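Local structure of lactate racemase apoprotein (Thermoanaerobacterium thermosaccharolyticum, 2YJG) at residues Arg183-Pro188 / Asp223-Ala228; Pro173-Ala177 / Trp358-Ile362; Thr53-Leu59 / Leu233-Leu237; Leu102-Gly106 / Leu187-Ala191. The protein catalyses the interconversion of D- and L-lactate with a nickel-pincer nucleotide cofactor, which is absent from this apoprotein. One frame throughout, in Å; residues are numbered along the deposited sequence.

Contact 1. Residues Arg183-Pro188 / Asp223-Ala228. With EDO (1,2-ethanediol), chain F.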
loop_
_atom_site.group_PDB
_atom_site.type_symbol
_atom_site.label_atom_id
_atom_site.label_comp_id
_atom_site.label_asym_id
_atom_site.label_seq_id
_atom_site.Cartn_x
_atom_site.Cartn_y
_atom_site.Cartn_z
ATOM N N ARG A 183 10.479 19.215 16.980
ATOM C CA ARG A 183 11.807 19.037 16.397
ATOM C C ARG A 183 12.306 17.617 16.201
ATOM O O ARG A 183 13.137 17.385 15.410
ATOM C CB ARG A 183 12.857 19.831 17.207
ATOM C CG ARG A 183 13.214 19.251 18.563
ATOM C CD ARG A 183 12.033 19.022 19.553
ATOM N NE ARG A 183 12.421 18.625 20.908
ATOM C CZ ARG A 183 11.890 17.642 21.616
ATOM N NH1 ARG A 183 10.871 16.939 21.205
ATOM N NH2 ARG A 183 12.350 17.397 22.799
ATOM N N LYS A 184 11.782 16.681 16.951
ATOM C CA LYS A 184 12.189 15.266 16.790
ATOM C C LYS A 184 11.840 14.640 15.440
ATOM O O LYS A 184 12.397 13.587 15.046
ATOM C CB LYS A 184 11.666 14.374 17.937
ATOM C CG LYS A 184 12.570 14.379 19.139
ATOM C CD LYS A 184 12.288 13.266 20.180
ATOM C CE LYS A 184 12.901 11.954 19.777
ATOM N NZ LYS A 184 12.718 10.997 20.875
ATOM N N SER A 185 10.910 15.253 14.731
ATOM C CA SER A 185 10.659 14.859 13.340
ATOM C C SER A 185 11.926 15.058 12.464
ATOM O O SER A 185 12.048 14.415 11.427
ATOM C CB SER A 185 9.461 15.618 12.773
ATOM O OG SER A 185 8.276 15.262 13.470
ATOM N N ILE A 186 12.814 15.982 12.844
ATOM C CA ILE A 186 14.035 16.220 12.111
ATOM C C ILE A 186 15.180 15.385 12.659
ATOM O O ILE A 186 15.745 14.598 11.923
ATOM C CB ILE A 186 14.443 17.685 12.087
ATOM C CG1 ILE A 186 13.251 18.555 11.667
ATOM C CG2 ILE A 186 15.748 17.869 11.281
ATOM C CD1 ILE A 186 12.741 18.360 10.197
ATOM N N LEU A 187 15.498 15.541 13.949
ATOM C CA LEU A 187 16.577 14.789 14.564
ATOM C C LEU A 187 15.982 14.151 15.834
ATOM O O LEU A 187 15.624 14.856 16.763
ATOM C CB LEU A 187 17.742 15.725 14.894
ATOM C CG LEU A 187 18.983 15.173 15.595
ATOM C CD1 LEU A 187 19.695 14.131 14.752
ATOM C CD2 LEU A 187 19.950 16.297 16.059
ATOM N N PRO A 188 15.816 12.815 15.851
ATOM C CA PRO A 188 16.364 11.868 14.905
ATOM C C PRO A 188 15.582 11.539 13.622
ATOM O O PRO A 188 16.107 10.814 12.761
ATOM C CB PRO A 188 16.513 10.621 15.759
ATOM C CG PRO A 188 15.269 10.692 16.764
ATOM C CD PRO A 188 14.972 12.163 16.883
ATOM N N ASP A 223 20.437 20.591 20.441
ATOM C CA ASP A 223 20.843 20.136 19.090
ATOM C C ASP A 223 19.646 19.887 18.182
ATOM O O ASP A 223 19.708 20.240 16.995
ATOM C CB ASP A 223 21.800 18.912 19.152
ATOM C CG ASP A 223 23.295 19.334 19.274
ATOM O OD1 ASP A 223 23.591 20.542 19.580
ATOM O OD2 ASP A 223 24.127 18.471 19.043
ATOM N N MET A 224 18.553 19.305 18.723
ATOM C CA MET A 224 17.374 19.016 17.933
ATOM C C MET A 224 16.707 20.280 17.428
ATOM O O MET A 224 16.239 20.343 16.284
ATOM C CB MET A 224 16.382 18.201 18.781
ATOM C CG MET A 224 16.875 16.805 19.228
ATOM S SD MET A 224 15.627 16.104 20.367
ATOM C CE MET A 224 16.170 14.336 20.499
ATOM N N ILE A 225 16.644 21.276 18.297
ATOM C CA ILE A 225 16.003 22.560 18.017
ATOM C C ILE A 225 16.771 23.240 16.885
ATOM O O ILE A 225 16.174 23.753 15.917
ATOM C CB ILE A 225 15.938 23.397 19.287
ATOM C CG1 ILE A 225 14.800 22.874 20.180
ATOM C CG2 ILE A 225 15.817 24.894 18.969
ATOM C CD1 ILE A 225 13.448 22.992 19.581
ATOM N N TYR A 226 18.099 23.201 16.996
ATOM C CA TYR A 226 18.927 23.804 15.955
ATOM C C TYR A 226 18.790 23.077 14.647
ATOM O O TYR A 226 18.639 23.737 13.587
ATOM C CB TYR A 226 20.361 23.830 16.383
ATOM C CG TYR A 226 21.280 24.511 15.417
ATOM C CD1 TYR A 226 21.872 23.820 14.340
ATOM C CD2 TYR A 226 21.652 25.834 15.633
ATOM C CE1 TYR A 226 22.791 24.474 13.501
ATOM C CE2 TYR A 226 22.554 26.465 14.819
ATOM C CZ TYR A 226 23.105 25.805 13.758
ATOM O OH TYR A 226 23.981 26.544 12.977
ATOM N N ALA A 227 18.814 21.730 14.691
ATOM C CA ALA A 227 18.534 20.872 13.510
ATOM C C ALA A 227 17.250 21.241 12.831
ATOM O O ALA A 227 17.212 21.326 11.590
ATOM C CB ALA A 227 18.509 19.361 13.880
ATOM N N ALA A 228 16.182 21.452 13.602
ATOM C CA ALA A 228 14.869 21.786 13.001
ATOM C C ALA A 228 14.915 23.152 12.296
ATOM O O ALA A 228 14.379 23.329 11.169
ATOM C CB ALA A 228 13.765 21.757 14.059
HETATM C C1 EDO F . 14.089 7.403 20.582
HETATM O O1 EDO F . 13.856 8.728 20.091
HETATM C C2 EDO F . 14.984 7.436 21.799
HETATM O O2 EDO F . 16.087 6.555 21.567
#
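Met224 reaches out from helix 219-230 between the side chains of Arg183 and Lys184. Its CB presses on Arg183 CG at 3.3 Å, a close fit of two aliphatic carbons, and its SD then passes over one face of the arginine guanidinium, near the rim. Arg183 CG lies between the backbone N and the carbonyl carbon (chi1 73°), and a bend at the next bond (chi2 -56°) takes the chain obliquely across the methionine. Lys184 instead runs alongside Met224, pointing the same way, with its CG 3.7 Å from SD. The third neighbour of the methionine is Leu187 O, 3.4 Å from Met224 CG; this buried carbonyl, part of the cis peptide bond to Pro188, has no polar partner in the model. One turn further along the helix, Ala227 CB meets Leu187 CB at 3.9 Å, and Ala228 CB meets Arg183 CB at 3.8 Å.

Outside this shell, Arg183 NH1 bonds to the carbonyls of Phe179 and Gly181 and NE to His221 ND1, which should hold the plane over which SD lies. Ile186 continues the packing to Ile69 and Leu165 of the sheet. By similarity, Lys184 carries the cofactor covalently; here its NZ donates to ethanediol O1 at 2.7 Å. Lys184 thus meets Met224 through aliphatic carbons, leaving NZ for polar partners, consistent with cofactor attachment there.

Contact 2. Residues Pro173-Ala177 / Trp358-Ile362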
loop_
_atom_site.group_PDB
_atom_site.type_symbol
_atom_site.label_atom_id
_atom_site.label_comp_id
_atom_site.label_asym_id
_atom_site.label_seq_id
_atom_site.Cartn_x
_atom_site.Cartn_y
_atom_site.Cartn_z
ATOM N N PRO A 173 5.740 12.627 27.585
ATOM C CA PRO A 173 7.023 12.840 28.213
ATOM C C PRO A 173 8.045 11.907 27.621
ATOM O O PRO A 173 7.681 10.850 27.133
ATOM C CB PRO A 173 6.754 12.436 29.665
ATOM C CG PRO A 173 5.275 12.699 29.849
ATOM C CD PRO A 173 4.701 12.296 28.570
ATOM N N HIS A 174 9.305 12.271 27.700
ATOM C CA HIS A 174 10.397 11.382 27.250
ATOM C C HIS A 174 11.551 11.496 28.217
ATOM O O HIS A 174 12.007 12.633 28.567
ATOM C CB HIS A 174 10.794 11.720 25.810
ATOM C CG HIS A 174 11.928 10.897 25.311
ATOM N ND1 HIS A 174 11.795 9.872 24.392
ATOM C CD2 HIS A 174 13.239 10.943 25.640
ATOM C CE1 HIS A 174 12.994 9.330 24.182
ATOM N NE2 HIS A 174 13.874 9.966 24.931
ATOM N N PHE A 175 12.059 10.353 28.646
ATOM C CA PHE A 175 12.956 10.296 29.781
ATOM C C PHE A 175 14.361 10.914 29.600
ATOM O O PHE A 175 15.088 11.079 30.601
ATOM C CB PHE A 175 13.050 8.898 30.344
ATOM C CG PHE A 175 13.815 7.873 29.495
ATOM C CD1 PHE A 175 13.710 7.847 28.104
ATOM C CD2 PHE A 175 14.570 6.899 30.118
ATOM C CE1 PHE A 175 14.383 6.917 27.397
ATOM C CE2 PHE A 175 15.240 5.926 29.384
ATOM C CZ PHE A 175 15.089 5.947 27.993
ATOM N N PHE A 176 14.764 11.214 28.369
ATOM C CA PHE A 176 15.972 12.073 28.207
ATOM C C PHE A 176 15.863 13.235 27.233
ATOM O O PHE A 176 16.649 14.133 27.344
ATOM C CB PHE A 176 17.252 11.244 27.927
ATOM C CG PHE A 176 17.188 10.370 26.728
ATOM C CD1 PHE A 176 17.503 10.877 25.478
ATOM C CD2 PHE A 176 16.918 9.002 26.853
ATOM C CE1 PHE A 176 17.498 10.072 24.341
ATOM C CE2 PHE A 176 16.915 8.170 25.729
ATOM C CZ PHE A 176 17.193 8.689 24.471
ATOM N N ALA A 177 14.948 13.207 26.270
ATOM C CA ALA A 177 14.675 14.353 25.417
ATOM C C ALA A 177 13.607 15.298 25.978
ATOM O O ALA A 177 13.269 16.280 25.347
ATOM C CB ALA A 177 14.226 13.884 24.011
ATOM N N TRP A 358 22.961 4.203 25.409
ATOM C CA TRP A 358 22.353 5.236 26.226
ATOM C C TRP A 358 21.346 4.633 27.251
ATOM O O TRP A 358 21.152 5.153 28.348
ATOM C CB TRP A 358 21.713 6.278 25.330
ATOM C CG TRP A 358 20.742 5.747 24.328
ATOM C CD1 TRP A 358 19.415 5.579 24.490
ATOM C CD2 TRP A 358 21.051 5.303 23.007
ATOM N NE1 TRP A 358 18.847 5.053 23.350
ATOM C CE2 TRP A 358 19.848 4.875 22.422
ATOM C CE3 TRP A 358 22.224 5.201 22.282
ATOM C CZ2 TRP A 358 19.786 4.361 21.112
ATOM C CZ3 TRP A 358 22.163 4.767 20.989
ATOM C CH2 TRP A 358 20.953 4.354 20.399
ATOM N N GLU A 359 20.663 3.576 26.821
ATOM C CA GLU A 359 19.660 2.875 27.662
ATOM C C GLU A 359 20.408 2.191 28.774
ATOM O O GLU A 359 19.959 2.160 29.958
ATOM C CB GLU A 359 18.897 1.832 26.826
ATOM C CG GLU A 359 17.464 1.501 27.224
ATOM C CD GLU A 359 16.481 2.621 26.971
ATOM O OE1 GLU A 359 16.908 3.670 26.413
ATOM O OE2 GLU A 359 15.243 2.472 27.297
ATOM N N ALA A 360 21.557 1.567 28.458
ATOM C CA ALA A 360 22.395 0.983 29.495
ATOM C C ALA A 360 22.967 2.033 30.470
ATOM O O ALA A 360 23.089 1.786 31.684
ATOM C CB ALA A 360 23.593 0.086 28.915
ATOM N N GLN A 361 23.352 3.188 29.928
ATOM C CA GLN A 361 23.938 4.231 30.726
ATOM C C GLN A 361 22.906 4.693 31.766
ATOM O O GLN A 361 23.191 4.844 32.976
ATOM C CB GLN A 361 24.322 5.386 29.802
ATOM C CG GLN A 361 25.082 6.488 30.533
ATOM C CD GLN A 361 25.509 7.635 29.635
ATOM O OE1 GLN A 361 25.474 7.528 28.400
ATOM N NE2 GLN A 361 25.931 8.739 30.258
ATOM N N ILE A 362 21.708 4.985 31.287
ATOM C CA ILE A 362 20.632 5.364 32.221
ATOM C C ILE A 362 20.310 4.340 33.243
ATOM O O ILE A 362 20.169 4.709 34.433
ATOM C CB ILE A 362 19.374 5.807 31.454
ATOM C CG1 ILE A 362 19.783 7.011 30.649
ATOM C CG2 ILE A 362 18.057 6.078 32.483
ATOM C CD1 ILE A 362 18.810 7.442 29.525
#
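The short turn joining strands 173-174 and 178-179 meets helix 357-369 where the N-terminal and C-terminal parts of the enzyme face each other, with Phe175 and Phe176 packing on Trp358, Glu359 and Ile362. The carboxylate of Glu359 comes to the edge of the Phe175 ring: OE1 lies near the ring plane, 3.3 Å from CZ, and OE2, 3.5 Å from the same carbon, stands off it. The two planes are 70° apart; a charged carboxylate would probably be drawn to the weakly positive C-H edge. A bend at chi2 (70°) brings the acid round to this edge. An alanine here removes the carboxylate, which would probably leave the CZ edge of Phe175 without its polar neighbour.

The turn follows directly on His174, a proton donor or acceptor by similarity, so the contact probably joins one wall of the active site to the C-terminal part. His174 NE2 sits over the centre of the Phe176 ring, and Phe175 lies close to Lys298, a substrate-binding residue by similarity.

Ile362 reaches both phenylalanines with one methyl, CD1, which is 3.6 Å from Phe176 CD2 and 3.9 Å from Phe175 CE2. The Phe176 ring and the five-membered ring of Trp358 meet obliquely, their planes 67° apart, with Phe176 CE2 3.8 Å from Trp358 CD1. Both aromatic side chains also touch the ring of His200, the probable nickel ligand.

Contact 3. Residues Thr53-Leu59 / Leu233-Leu237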
loop_
_atom_site.group_PDB
_atom_site.type_symbol
_atom_site.label_atom_id
_atom_site.label_comp_id
_atom_site.label_asym_id
_atom_site.label_seq_id
_atom_site.Cartn_x
_atom_site.Cartn_y
_atom_site.Cartn_z
ATOM N N THR A 53 2.634 31.309 13.679
ATOM C CA THR A 53 2.703 31.359 12.199
ATOM C C THR A 53 1.371 31.629 11.569
ATOM O O THR A 53 0.325 31.555 12.201
ATOM C CB THR A 53 3.179 30.014 11.520
ATOM O OG1 THR A 53 2.182 28.975 11.687
ATOM C CG2 THR A 53 4.462 29.586 12.046
ATOM N N LYS A 54 1.422 31.938 10.271
ATOM C CA LYS A 54 0.251 31.935 9.445
ATOM C C LYS A 54 -0.326 30.515 9.405
ATOM O O LYS A 54 0.374 29.524 9.732
ATOM C CB LYS A 54 0.617 32.367 8.005
ATOM C CG LYS A 54 1.228 33.787 7.882
ATOM C CD LYS A 54 1.528 34.180 6.394
ATOM C CE LYS A 54 2.423 33.152 5.675
ATOM N NZ LYS A 54 2.826 33.511 4.277
ATOM N N ARG A 55 -1.587 30.419 9.000
ATOM C CA ARG A 55 -2.162 29.116 8.684
ATOM C C ARG A 55 -1.390 28.395 7.610
ATOM O O ARG A 55 -0.796 29.002 6.721
ATOM C CB ARG A 55 -3.621 29.259 8.262
ATOM C CG ARG A 55 -4.548 29.250 9.421
ATOM C CD ARG A 55 -5.910 29.401 9.003
ATOM N NE ARG A 55 -6.474 28.222 8.374
ATOM C CZ ARG A 55 -7.731 28.119 7.977
ATOM N NH1 ARG A 55 -8.574 29.143 8.150
ATOM N NH2 ARG A 55 -8.164 27.004 7.403
ATOM N N LEU A 56 -1.419 27.073 7.700
ATOM C CA LEU A 56 -0.757 26.226 6.729
ATOM C C LEU A 56 -1.304 26.503 5.328
ATOM O O LEU A 56 -0.541 26.542 4.402
ATOM C CB LEU A 56 -0.872 24.744 7.135
ATOM C CG LEU A 56 -0.243 23.703 6.180
ATOM C CD1 LEU A 56 1.199 23.992 5.842
ATOM C CD2 LEU A 56 -0.458 22.332 6.779
ATOM N N GLN A 57 -2.604 26.736 5.170
ATOM C CA GLN A 57 -3.143 27.083 3.832
ATOM C C GLN A 57 -2.408 28.256 3.187
ATOM O O GLN A 57 -2.181 28.271 1.989
ATOM C CB GLN A 57 -4.639 27.360 3.888
ATOM C CG GLN A 57 -5.072 28.588 4.674
ATOM C CD GLN A 57 -6.553 28.909 4.453
ATOM O OE1 GLN A 57 -7.214 28.261 3.643
ATOM N NE2 GLN A 57 -7.070 29.939 5.149
ATOM N N ASP A 58 -2.086 29.265 3.983
ATOM C CA ASP A 58 -1.375 30.458 3.512
ATOM C C ASP A 58 0.080 30.201 3.267
ATOM O O ASP A 58 0.640 30.646 2.262
ATOM C CB ASP A 58 -1.576 31.605 4.496
ATOM C CG ASP A 58 -3.003 32.081 4.516
ATOM O OD1 ASP A 58 -3.657 32.006 3.465
ATOM O OD2 ASP A 58 -3.480 32.527 5.594
ATOM N N LEU A 59 0.710 29.433 4.148
ATOM C CA LEU A 59 2.083 29.047 3.909
ATOM C C LEU A 59 2.313 28.205 2.653
ATOM O O LEU A 59 3.393 28.279 2.027
ATOM C CB LEU A 59 2.595 28.229 5.107
ATOM C CG LEU A 59 2.810 28.960 6.417
ATOM C CD1 LEU A 59 3.291 27.943 7.506
ATOM C CD2 LEU A 59 3.819 30.126 6.313
ATOM N N LEU A 233 11.992 23.681 9.038
ATOM C CA LEU A 233 10.686 23.213 9.489
ATOM C C LEU A 233 9.784 24.397 9.802
ATOM O O LEU A 233 9.945 25.122 10.798
ATOM C CB LEU A 233 10.842 22.244 10.712
ATOM C CG LEU A 233 9.581 21.594 11.279
ATOM C CD1 LEU A 233 8.857 20.733 10.201
ATOM C CD2 LEU A 233 9.905 20.722 12.535
ATOM N N ALA A 234 8.789 24.582 8.947
ATOM C CA ALA A 234 7.989 25.805 8.903
ATOM C C ALA A 234 6.646 25.720 9.625
ATOM O O ALA A 234 6.048 26.724 10.025
ATOM C CB ALA A 234 7.767 26.174 7.428
ATOM N N PHE A 235 6.152 24.512 9.814
ATOM C CA PHE A 235 4.846 24.290 10.437
ATOM C C PHE A 235 4.807 22.850 10.977
ATOM O O PHE A 235 5.287 21.913 10.297
ATOM C CB PHE A 235 3.741 24.485 9.389
ATOM C CG PHE A 235 2.358 24.538 9.936
ATOM C CD1 PHE A 235 1.607 23.383 10.109
ATOM C CD2 PHE A 235 1.762 25.756 10.215
ATOM C CE1 PHE A 235 0.321 23.465 10.589
ATOM C CE2 PHE A 235 0.515 25.823 10.674
ATOM C CZ PHE A 235 -0.224 24.686 10.826
ATOM N N ILE A 236 4.221 22.710 12.177
ATOM C CA ILE A 236 3.906 21.402 12.758
ATOM C C ILE A 236 2.420 21.269 13.173
ATOM O O ILE A 236 1.703 22.297 13.381
ATOM C CB ILE A 236 4.835 21.076 13.937
ATOM C CG1 ILE A 236 4.449 21.885 15.185
ATOM C CG2 ILE A 236 6.349 21.238 13.517
ATOM C CD1 ILE A 236 5.188 21.389 16.493
ATOM N N LEU A 237 1.937 20.026 13.236
ATOM C CA LEU A 237 0.648 19.701 13.878
ATOM C C LEU A 237 1.075 18.608 14.818
ATOM O O LEU A 237 1.585 17.575 14.373
ATOM C CB LEU A 237 -0.400 19.202 12.886
ATOM C CG LEU A 237 -1.584 18.475 13.532
ATOM C CD1 LEU A 237 -2.394 19.466 14.373
ATOM C CD2 LEU A 237 -2.465 17.694 12.585
#
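Phe235 receives Leu56 on one face of its ring in a CH-pi contact: Leu56 CB stands 3.8 Å from the ring centroid and only 11° off the normal. The leucine continues across the same ring, its CD2 coming to 4.1 Å from Phe235 CE1. A second apolar contact is oblique to the ring, with Leu59 CD1 3.8 Å from Phe235 CD2. Phe235 CG stands opposite the backbone N (chi1 -169°), which carries the ring out from strand 233-241 toward the short helix 56-59.

That strand belongs to the mixed sheet of the N-terminal domain, pairing in parallel with strand 164-170, where Phe235 bonds through its backbone to Ala167. The segment 53-59 lies over the sheet together with helices 39-48 and 79-91: Leu47 also touches Phe235, while Leu56 packs on Leu86 and Ile90. Were Phe235 an alanine, the space beside Leu56 and Leu59 would probably be left unfilled, and Leu56 CB would lose its aromatic seat.

Polar atoms meet the edge of the ring. Thr53 OG1 is near the ring plane, 3.6 Å from Phe235 CD2, and Lys54 O approaches CE2 at 3.8 Å. These two oxygens are joined to each other, Thr53 OG1 donating to Lys54 O at 2.7 Å. Arg55, the N-cap residue of helix 56-59, accepts Leu59 N at its carbonyl, while its guanidinium forms a salt bridge with Glu89 of helix 79-91.

Contact 4. Residues Leu102-Gly106 / Leu187-Ala191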
loop_
_atom_site.group_PDB
_atom_site.type_symbol
_atom_site.label_atom_id
_atom_site.label_comp_id
_atom_site.label_asym_id
_atom_site.label_seq_id
_atom_site.Cartn_x
_atom_site.Cartn_y
_atom_site.Cartn_z
ATOM N N LEU A 102 6.847 12.017 3.996
ATOM C CA LEU A 102 8.132 11.386 4.307
ATOM C C LEU A 102 8.012 10.773 5.682
ATOM O O LEU A 102 7.783 11.500 6.644
ATOM C CB LEU A 102 9.212 12.468 4.352
ATOM C CG LEU A 102 10.662 12.044 4.672
ATOM C CD1 LEU A 102 11.167 10.803 3.831
ATOM C CD2 LEU A 102 11.551 13.228 4.570
ATOM N N ILE A 103 8.197 9.454 5.781
ATOM C CA ILE A 103 8.048 8.714 7.051
ATOM C C ILE A 103 9.378 8.794 7.818
ATOM O O ILE A 103 10.415 8.366 7.301
ATOM C CB ILE A 103 7.694 7.243 6.807
ATOM C CG1 ILE A 103 6.433 7.102 5.972
ATOM C CG2 ILE A 103 7.550 6.455 8.128
ATOM C CD1 ILE A 103 5.231 7.639 6.631
ATOM N N ALA A 104 9.336 9.344 9.028
ATOM C CA ALA A 104 10.526 9.583 9.864
ATOM C C ALA A 104 10.813 8.328 10.637
ATOM O O ALA A 104 10.312 8.149 11.738
ATOM C CB ALA A 104 10.237 10.746 10.874
ATOM N N THR A 105 11.658 7.475 10.090
ATOM C CA THR A 105 11.976 6.181 10.694
ATOM C C THR A 105 13.092 6.258 11.689
ATOM O O THR A 105 13.312 5.298 12.427
ATOM C CB THR A 105 12.443 5.231 9.576
ATOM O OG1 THR A 105 13.479 5.921 8.860
ATOM C CG2 THR A 105 11.294 4.952 8.589
ATOM N N GLY A 106 13.745 7.425 11.762
ATOM C CA GLY A 106 14.974 7.611 12.540
ATOM C C GLY A 106 15.960 6.516 12.195
ATOM O O GLY A 106 16.299 6.311 11.044
ATOM N N LEU A 187 15.498 15.541 13.949
ATOM C CA LEU A 187 16.577 14.789 14.564
ATOM C C LEU A 187 15.982 14.151 15.834
ATOM O O LEU A 187 15.624 14.856 16.763
ATOM C CB LEU A 187 17.742 15.725 14.894
ATOM C CG LEU A 187 18.983 15.173 15.595
ATOM C CD1 LEU A 187 19.695 14.131 14.752
ATOM C CD2 LEU A 187 19.950 16.297 16.059
ATOM N N PRO A 188 15.816 12.815 15.851
ATOM C CA PRO A 188 16.364 11.868 14.905
ATOM C C PRO A 188 15.582 11.539 13.622
ATOM O O PRO A 188 16.107 10.814 12.761
ATOM C CB PRO A 188 16.513 10.621 15.759
ATOM C CG PRO A 188 15.269 10.692 16.764
ATOM C CD PRO A 188 14.972 12.163 16.883
ATOM N N GLY A 189 14.348 12.003 13.484
ATOM C CA GLY A 189 13.401 11.372 12.585
ATOM C C GLY A 189 13.819 11.173 11.134
ATOM O O GLY A 189 13.561 10.100 10.542
ATOM N N ILE A 190 14.481 12.164 10.564
ATOM C CA ILE A 190 14.919 12.086 9.139
ATOM C C ILE A 190 16.424 12.353 9.009
ATOM O O ILE A 190 16.858 12.844 8.015
ATOM C CB ILE A 190 14.097 13.006 8.210
ATOM C CG1 ILE A 190 14.246 14.533 8.560
ATOM C CG2 ILE A 190 12.648 12.530 8.172
ATOM C CD1 ILE A 190 13.772 15.453 7.405
ATOM N N ALA A 191 17.187 12.025 10.043
ATOM C CA ALA A 191 18.644 12.261 10.101
ATOM C C ALA A 191 19.409 11.020 9.762
ATOM O O ALA A 191 18.859 9.903 9.730
ATOM C CB ALA A 191 19.072 12.687 11.514
#
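Gly106 donates its backbone N-H to Gly189 O, joining the loop that follows strand 99-104 to a type I beta turn, Pro188 to Ala191. Strand 99-104 is one of the parallel strands of the N-terminal mixed sheet, between strands 66-71 and 129-132, and the turn lies against its carboxyl end. The bond is 2.9 Å from Gly106 N to Gly189 O, with an angle of 151° at the hydrogen, and the donor is tilted 32° out of the carbonyl plane.

Packing is tightest around this carbonyl. Ala104 CA is 3.2 Å from Gly189 O, and the absence of a side chain at Gly189 matters, since a CB there would collide with Ala104 CB. Gly106, with its positive phi, lets the chain turn beside Pro188.

Toward the sheet the fit is more relaxed and wholly apolar. Ile190 CG2, opposite the carbonyl carbon about the first side-chain bond, is the branch that touches the strand: it lies 3.8 Å from Leu102 CD2 and 4.0 Å from Ala104 CB. Ile69 of the neighbouring strand touches both Ala104 and Ile190, continuing the layer.

Pro188, on the looser side, is partly exposed; its ring lies near Lys184, the cofactor-attachment residue by similarity, and near a bound ethanediol. On the buried side, Thr105 OG1 bonds to His133 O. Back at the turn itself, Pro188 O accepts Ala191 N at 3.2 Å and also receives a CA-H...O contact from Gly106 CA at 3.4 Å.

Contacts 1 and 4 are the closest pair, their centres about 9 Å apart; they share Leu187 and Pro188, and a probable hydrogen bond from Gly189 N to Lys184 O ties them together. The centre of contact 3 is about 17 Å from that of contact 1, and helix 219-230 leads into its strand 233-241. Contacts 3 and 4 reach the same mixed sheet. Along the chain, contact 1 is nested within the loops closed by contacts 2 and 3, contact 4 within that of contact 3, and contact 2, its centre about 31 Å from that of contact 3, crosses contacts 3 and 4. The loop bearing Lys184 thus packs between sheet and helix, probably facing the interdomain active site.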